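Local coordinates for protein putative hydrolase YdeN (Bacillus subtilis, PDB 1UXO) that is a putative alpha/beta-hydrolase of the RBBP9 family that probably acts as a serine hydrolase, its natural substrate not being established, at residues Asn19-Asp32 with Phe167-Tyr180. The protein carries 2 engineered substitutions. Sequence-based numbering, arbitrary orientation.
Sequences NHWFPWLKKRLLAD and FLEDEGFTSLPIVY
The carboxylate of E169 grips the turn that leads into helix 22-31. Its OE1 accepts two bonds from the same face of the group, one from the backbone N of H20 at 2.9 Å and one from the amide ND2 of N19 at 3.1 Å, the latter on the syn side. Glutamate suits this place because its chain, extended beyond CG, carries one oxygen to both donors. Histidine offers an acceptor on a flat ring: E169 N donates in return to H20 ND1 (3.0 Å), while L168 CD2 lies over one imidazole face. N19 OD1 is satisfied by the backbone N of S16.

W21 is wedged deeper. Its chi1 of 38° turns the indole toward 167-176, where NE1 makes a weak, bent bond to F167 O (3.0 Å, 124° at the hydrogen) and L176 CD2 packs over the five-membered ring.

One water joins the segments, donating to the carbonyls of H20 and T174 and accepting from W24 N, a first-turn amide. The indole of W24 lies flat on S175, whose CB stands 3.5 Å from the five-membered ring's centroid; the small serine permits this approach, which also buries L176 N without a partner. The indole's far end reaches P177 (CH2 to CG, 3.9 Å) and Y180 CB. Were W24 cut back to an alanine here, S175 and P177 would probably lose their aromatic cover and a gap open beside Y180.

R28 packs CG on the Y180 ring face, its tilted guanidinium reaching over the phenol end as an off-centre cation-pi contact; NH1 salt-bridges D32 OD1. Y180 OH donates to D32 OD2, though the 2.4 Å separation is doubtfully short.

This packing brings the first and last helices together on one side of the parallel sheet of an alpha/beta-hydrolase fold, and includes the loop directly after H166, predicted to be the charge-relay histidine.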
loop_
_atom_site.group_PDB
_atom_site.type_symbol
_atom_site.label_atom_id
_atom_site.label_comp_id
_atom_site.label_asym_id
_atom_site.label_seq_id
_atom_site.Cartn_x
_atom_site.Cartn_y
_atom_site.Cartn_z
ATOM N N ASN A 19 11.245 -9.408 1.616
ATOM C CA ASN A 19 10.230 -10.409 1.281
ATOM C C ASN A 19 9.438 -10.075 -0.002
ATOM O O ASN A 19 9.415 -8.924 -0.492
ATOM C CB ASN A 19 9.216 -10.562 2.419
ATOM C CG ASN A 19 9.824 -11.251 3.679
ATOM O OD1 ASN A 19 9.804 -10.683 4.808
ATOM N ND2 ASN A 19 10.337 -12.476 3.504
ATOM N N HIS A 20 8.790 -11.101 -0.524
ATOM C CA HIS A 20 7.774 -10.962 -1.574
ATOM C C HIS A 20 8.365 -10.287 -2.826
ATOM O O HIS A 20 9.511 -10.611 -3.240
ATOM C CB HIS A 20 6.482 -10.308 -0.968
ATOM C CG HIS A 20 6.077 -10.944 0.329
ATOM N ND1 HIS A 20 6.193 -12.291 0.538
ATOM C CD2 HIS A 20 5.598 -10.425 1.481
ATOM C CE1 HIS A 20 5.836 -12.579 1.779
ATOM N NE2 HIS A 20 5.453 -11.459 2.363
ATOM N N TRP A 21 7.633 -9.342 -3.369
ATOM C CA TRP A 21 7.944 -8.683 -4.649
ATOM C C TRP A 21 8.624 -7.304 -4.484
ATOM O O TRP A 21 8.836 -6.598 -5.481
ATOM C CB TRP A 21 6.673 -8.585 -5.511
ATOM C CG TRP A 21 5.458 -8.286 -4.748
ATOM C CD1 TRP A 21 4.620 -9.200 -4.153
ATOM C CD2 TRP A 21 4.940 -6.993 -4.410
ATOM N NE1 TRP A 21 3.628 -8.556 -3.477
ATOM C CE2 TRP A 21 3.797 -7.205 -3.612
ATOM C CE3 TRP A 21 5.332 -5.673 -4.688
ATOM C CZ2 TRP A 21 3.038 -6.157 -3.091
ATOM C CZ3 TRP A 21 4.557 -4.621 -4.173
ATOM C CH2 TRP A 21 3.420 -4.890 -3.375
ATOM N N PHE A 22 8.973 -6.917 -3.252
ATOM C CA PHE A 22 9.463 -5.554 -3.007
ATOM C C PHE A 22 10.852 -5.325 -3.644
ATOM O O PHE A 22 11.071 -4.312 -4.301
ATOM C CB PHE A 22 9.428 -5.131 -1.471
ATOM C CG PHE A 22 8.202 -5.627 -0.708
ATOM C CD1 PHE A 22 6.895 -5.442 -1.235
ATOM C CD2 PHE A 22 8.314 -6.318 0.503
ATOM C CE1 PHE A 22 5.776 -5.904 -0.535
ATOM C CE2 PHE A 22 7.189 -6.751 1.182
ATOM C CZ PHE A 22 5.926 -6.567 0.648
ATOM N N PRO A 23 11.799 -6.232 -3.435
ATOM C CA PRO A 23 13.102 -6.077 -4.085
ATOM C C PRO A 23 12.938 -6.055 -5.578
ATOM O O PRO A 23 13.524 -5.149 -6.179
ATOM C CB PRO A 23 13.919 -7.298 -3.622
ATOM C CG PRO A 23 13.214 -7.748 -2.404
ATOM C CD PRO A 23 11.764 -7.387 -2.493
ATOM N N TRP A 24 12.126 -6.952 -6.144
ATOM C CA TRP A 24 11.918 -6.906 -7.613
ATOM C C TRP A 24 11.410 -5.517 -8.072
ATOM O O TRP A 24 11.880 -4.951 -9.078
ATOM C CB TRP A 24 10.977 -7.977 -8.067
ATOM C CG TRP A 24 10.768 -7.991 -9.585
ATOM C CD1 TRP A 24 11.494 -8.687 -10.484
ATOM C CD2 TRP A 24 9.781 -7.292 -10.320
ATOM N NE1 TRP A 24 11.016 -8.470 -11.745
ATOM C CE2 TRP A 24 9.983 -7.581 -11.671
ATOM C CE3 TRP A 24 8.744 -6.419 -9.973
ATOM C CZ2 TRP A 24 9.168 -7.056 -12.681
ATOM C CZ3 TRP A 24 7.927 -5.888 -10.997
ATOM C CH2 TRP A 24 8.168 -6.197 -12.314
ATOM N N LEU A 25 10.421 -4.999 -7.365
ATOM C CA LEU A 25 9.829 -3.717 -7.787
ATOM C C LEU A 25 10.844 -2.571 -7.687
ATOM O O LEU A 25 10.968 -1.761 -8.613
ATOM C CB LEU A 25 8.597 -3.426 -6.967
ATOM C CG LEU A 25 7.898 -2.100 -7.227
ATOM C CD1 LEU A 25 7.456 -2.008 -8.657
ATOM C CD2 LEU A 25 6.668 -2.071 -6.366
ATOM N N LYS A 26 11.581 -2.492 -6.584
ATOM C CA LYS A 26 12.629 -1.491 -6.453
ATOM C C LYS A 26 13.629 -1.522 -7.610
ATOM O O LYS A 26 13.910 -0.463 -8.218
ATOM C CB LYS A 26 13.322 -1.652 -5.104
ATOM C CG LYS A 26 14.556 -0.783 -4.887
ATOM C CD LYS A 26 15.154 -0.863 -3.504
ATOM C CE LYS A 26 16.318 0.135 -3.338
ATOM N NZ LYS A 26 17.116 -0.362 -2.237
ATOM N N LYS A 27 14.156 -2.707 -7.917
ATOM C CA LYS A 27 15.130 -2.878 -8.997
ATOM C C LYS A 27 14.535 -2.616 -10.392
ATOM O O LYS A 27 15.211 -2.050 -11.261
ATOM C CB LYS A 27 15.824 -4.255 -8.935
ATOM C CG LYS A 27 16.601 -4.569 -7.654
ATOM C CD LYS A 27 16.872 -6.120 -7.585
ATOM C CE LYS A 27 17.094 -6.729 -6.153
ATOM N NZ LYS A 27 16.706 -8.277 -5.995
ATOM N N ARG A 28 13.258 -2.946 -10.599
ATOM C CA ARG A 28 12.606 -2.707 -11.896
ATOM C C ARG A 28 12.461 -1.181 -12.133
ATOM O O ARG A 28 12.694 -0.679 -13.222
ATOM C CB ARG A 28 11.294 -3.463 -11.991
ATOM C CG ARG A 28 10.533 -3.193 -13.273
ATOM C CD ARG A 28 11.307 -3.757 -14.531
ATOM N NE ARG A 28 10.616 -3.400 -15.755
ATOM C CZ ARG A 28 10.757 -2.246 -16.389
ATOM N NH1 ARG A 28 11.628 -1.348 -15.952
ATOM N NH2 ARG A 28 10.079 -2.022 -17.513
ATOM N N LEU A 29 12.132 -0.467 -11.070
ATOM C CA LEU A 29 12.046 0.981 -11.108
ATOM C C LEU A 29 13.407 1.632 -11.362
ATOM O O LEU A 29 13.525 2.600 -12.143
ATOM C CB LEU A 29 11.366 1.478 -9.827
ATOM C CG LEU A 29 9.837 1.289 -9.771
ATOM C CD1 LEU A 29 9.328 1.457 -8.336
ATOM C CD2 LEU A 29 9.127 2.274 -10.730
ATOM N N LEU A 30 14.433 1.129 -10.704
ATOM C CA LEU A 30 15.801 1.588 -10.896
ATOM C C LEU A 30 16.245 1.454 -12.363
ATOM O O LEU A 30 16.937 2.347 -12.920
ATOM C CB LEU A 30 16.723 0.820 -9.942
ATOM C CG LEU A 30 18.181 1.251 -10.028
ATOM C CD1 LEU A 30 18.296 2.732 -9.678
ATOM C CD2 LEU A 30 19.061 0.318 -9.126
ATOM N N ALA A 31 15.771 0.409 -13.032
ATOM C CA ALA A 31 16.073 0.216 -14.465
ATOM C C ALA A 31 15.536 1.364 -15.346
ATOM O O ALA A 31 16.055 1.617 -16.467
ATOM C CB ALA A 31 15.513 -1.120 -14.939
ATOM N N ASP A 32 14.518 2.067 -14.844
ATOM C CA ASP A 32 14.018 3.284 -15.470
ATOM C C ASP A 32 14.593 4.607 -14.942
ATOM O O ASP A 32 14.159 5.692 -15.373
ATOM C CB ASP A 32 12.534 3.366 -15.251
ATOM C CG ASP A 32 11.775 2.244 -15.898
ATOM O OD1 ASP A 32 12.258 1.472 -16.796
ATOM O OD2 ASP A 32 10.615 2.072 -15.519
ATOM N N PHE A 167 -0.407 -12.578 -2.889
ATOM C CA PHE A 167 0.793 -12.002 -3.495
ATOM C C PHE A 167 2.065 -12.165 -2.622
ATOM O O PHE A 167 2.854 -11.225 -2.414
ATOM C CB PHE A 167 0.563 -10.538 -3.882
ATOM C CG PHE A 167 -0.640 -10.298 -4.783
ATOM C CD1 PHE A 167 -0.617 -10.653 -6.117
ATOM C CD2 PHE A 167 -1.776 -9.692 -4.286
ATOM C CE1 PHE A 167 -1.741 -10.407 -6.941
ATOM C CE2 PHE A 167 -2.892 -9.455 -5.084
ATOM C CZ PHE A 167 -2.875 -9.807 -6.406
ATOM N N LEU A 168 2.245 -13.382 -2.129
ATOM C CA LEU A 168 3.380 -13.750 -1.282
ATOM C C LEU A 168 4.462 -14.556 -2.009
ATOM O O LEU A 168 4.172 -15.300 -2.974
ATOM C CB LEU A 168 2.826 -14.602 -0.121
ATOM C CG LEU A 168 1.722 -13.996 0.713
ATOM C CD1 LEU A 168 1.116 -15.026 1.756
ATOM C CD2 LEU A 168 2.336 -12.829 1.474
ATOM N N GLU A 169 5.709 -14.468 -1.514
ATOM C CA GLU A 169 6.833 -15.158 -2.077
ATOM C C GLU A 169 6.627 -16.675 -2.113
ATOM O O GLU A 169 7.025 -17.300 -3.080
ATOM C CB GLU A 169 8.143 -14.849 -1.313
ATOM C CG GLU A 169 8.167 -15.366 0.104
ATOM C CD GLU A 169 9.266 -14.730 0.945
ATOM O OE1 GLU A 169 9.734 -13.617 0.686
ATOM O OE2 GLU A 169 9.672 -15.359 1.910
ATOM N N ASP A 170 5.952 -17.247 -1.113
ATOM C CA ASP A 170 5.728 -18.692 -1.106
ATOM C C ASP A 170 4.629 -19.151 -2.059
ATOM O O ASP A 170 4.462 -20.353 -2.234
ATOM C CB ASP A 170 5.371 -19.162 0.297
ATOM C CG ASP A 170 6.583 -19.305 1.181
ATOM O OD1 ASP A 170 7.734 -19.144 0.696
ATOM O OD2 ASP A 170 6.471 -19.591 2.406
ATOM N N GLU A 171 3.933 -18.192 -2.691
ATOM C CA GLU A 171 2.994 -18.451 -3.785
ATOM C C GLU A 171 3.590 -18.141 -5.160
ATOM O O GLU A 171 2.904 -18.221 -6.188
ATOM C CB GLU A 171 1.706 -17.624 -3.569
ATOM C CG GLU A 171 0.957 -18.040 -2.314
ATOM C CD GLU A 171 0.040 -16.980 -1.704
ATOM O OE1 GLU A 171 0.157 -15.779 -2.003
ATOM O OE2 GLU A 171 -0.821 -17.374 -0.881
ATOM N N GLY A 172 4.867 -17.770 -5.162
ATOM C CA GLY A 172 5.599 -17.469 -6.379
ATOM C C GLY A 172 5.751 -15.981 -6.637
ATOM O O GLY A 172 6.428 -15.610 -7.602
ATOM N N PHE A 173 5.179 -15.113 -5.788
ATOM C CA PHE A 173 5.191 -13.666 -6.060
ATOM C C PHE A 173 6.439 -12.957 -5.511
ATOM O O PHE A 173 6.347 -12.107 -4.613
ATOM C CB PHE A 173 3.893 -13.029 -5.577
ATOM C CG PHE A 173 2.682 -13.525 -6.341
ATOM C CD1 PHE A 173 2.317 -12.929 -7.517
ATOM C CD2 PHE A 173 1.938 -14.596 -5.903
ATOM C CE1 PHE A 173 1.230 -13.393 -8.265
ATOM C CE2 PHE A 173 0.830 -15.059 -6.674
ATOM C CZ PHE A 173 0.510 -14.457 -7.832
ATOM N N THR A 174 7.606 -13.338 -6.057
ATOM C CA THR A 174 8.829 -12.527 -5.941
ATOM C C THR A 174 8.966 -11.442 -7.011
ATOM O O THR A 174 9.973 -10.719 -7.040
ATOM C CB THR A 174 10.076 -13.415 -5.883
ATOM O OG1 THR A 174 10.067 -14.312 -6.979
ATOM C CG2 THR A 174 10.013 -14.297 -4.662
ATOM N N SER A 175 7.999 -11.402 -7.924
ATOM C CA SER A 175 7.791 -10.286 -8.794
ATOM C C SER A 175 6.294 -9.990 -8.896
ATOM O O SER A 175 5.469 -10.818 -8.576
ATOM C CB SER A 175 8.361 -10.569 -10.180
ATOM O OG SER A 175 7.578 -11.563 -10.858
ATOM N N LEU A 176 5.963 -8.796 -9.353
ATOM C CA LEU A 176 4.553 -8.393 -9.582
ATOM C C LEU A 176 4.474 -7.281 -10.644
ATOM O O LEU A 176 4.297 -6.098 -10.324
ATOM C CB LEU A 176 3.912 -7.931 -8.265
ATOM C CG LEU A 176 2.384 -7.872 -8.246
ATOM C CD1 LEU A 176 1.700 -9.181 -8.746
ATOM C CD2 LEU A 176 1.915 -7.575 -6.805
ATOM N N PRO A 177 4.607 -7.663 -11.912
ATOM C CA PRO A 177 4.561 -6.679 -13.006
ATOM C C PRO A 177 3.359 -5.742 -13.032
ATOM O O PRO A 177 3.528 -4.582 -13.371
ATOM C CB PRO A 177 4.620 -7.559 -14.254
ATOM C CG PRO A 177 5.531 -8.731 -13.793
ATOM C CD PRO A 177 4.915 -9.030 -12.433
ATOM N N ILE A 178 2.176 -6.222 -12.660
ATOM C CA ILE A 178 0.997 -5.327 -12.659
ATOM C C ILE A 178 1.217 -4.079 -11.800
ATOM O O ILE A 178 0.819 -3.001 -12.220
ATOM C CB ILE A 178 -0.282 -6.042 -12.292
ATOM C CG1 ILE A 178 -1.452 -5.056 -12.465
ATOM C CG2 ILE A 178 -0.244 -6.659 -10.880
ATOM C CD1 ILE A 178 -2.738 -5.752 -12.648
ATOM N N VAL A 179 1.876 -4.204 -10.633
ATOM C CA VAL A 179 2.134 -3.053 -9.804
ATOM C C VAL A 179 3.058 -2.066 -10.511
ATOM O O VAL A 179 2.822 -0.856 -10.511
ATOM C CB VAL A 179 2.692 -3.414 -8.383
ATOM C CG1 VAL A 179 2.865 -2.158 -7.588
ATOM C CG2 VAL A 179 1.724 -4.290 -7.682
ATOM N N TYR A 180 4.123 -2.564 -11.134
ATOM C CA TYR A 180 5.064 -1.692 -11.835
ATOM C C TYR A 180 4.355 -0.954 -13.002
ATOM O O TYR A 180 4.553 0.254 -13.229
ATOM C CB TYR A 180 6.300 -2.500 -12.327
ATOM C CG TYR A 180 7.036 -1.746 -13.358
ATOM C CD1 TYR A 180 7.922 -0.723 -12.997
ATOM C CD2 TYR A 180 6.791 -1.959 -14.726
ATOM C CE1 TYR A 180 8.569 0.045 -13.963
ATOM C CE2 TYR A 180 7.426 -1.204 -15.683
ATOM C CZ TYR A 180 8.296 -0.204 -15.292
ATOM O OH TYR A 180 8.882 0.553 -16.275
HETATM O O HOH W 1 11.598 -9.654 -5.152
#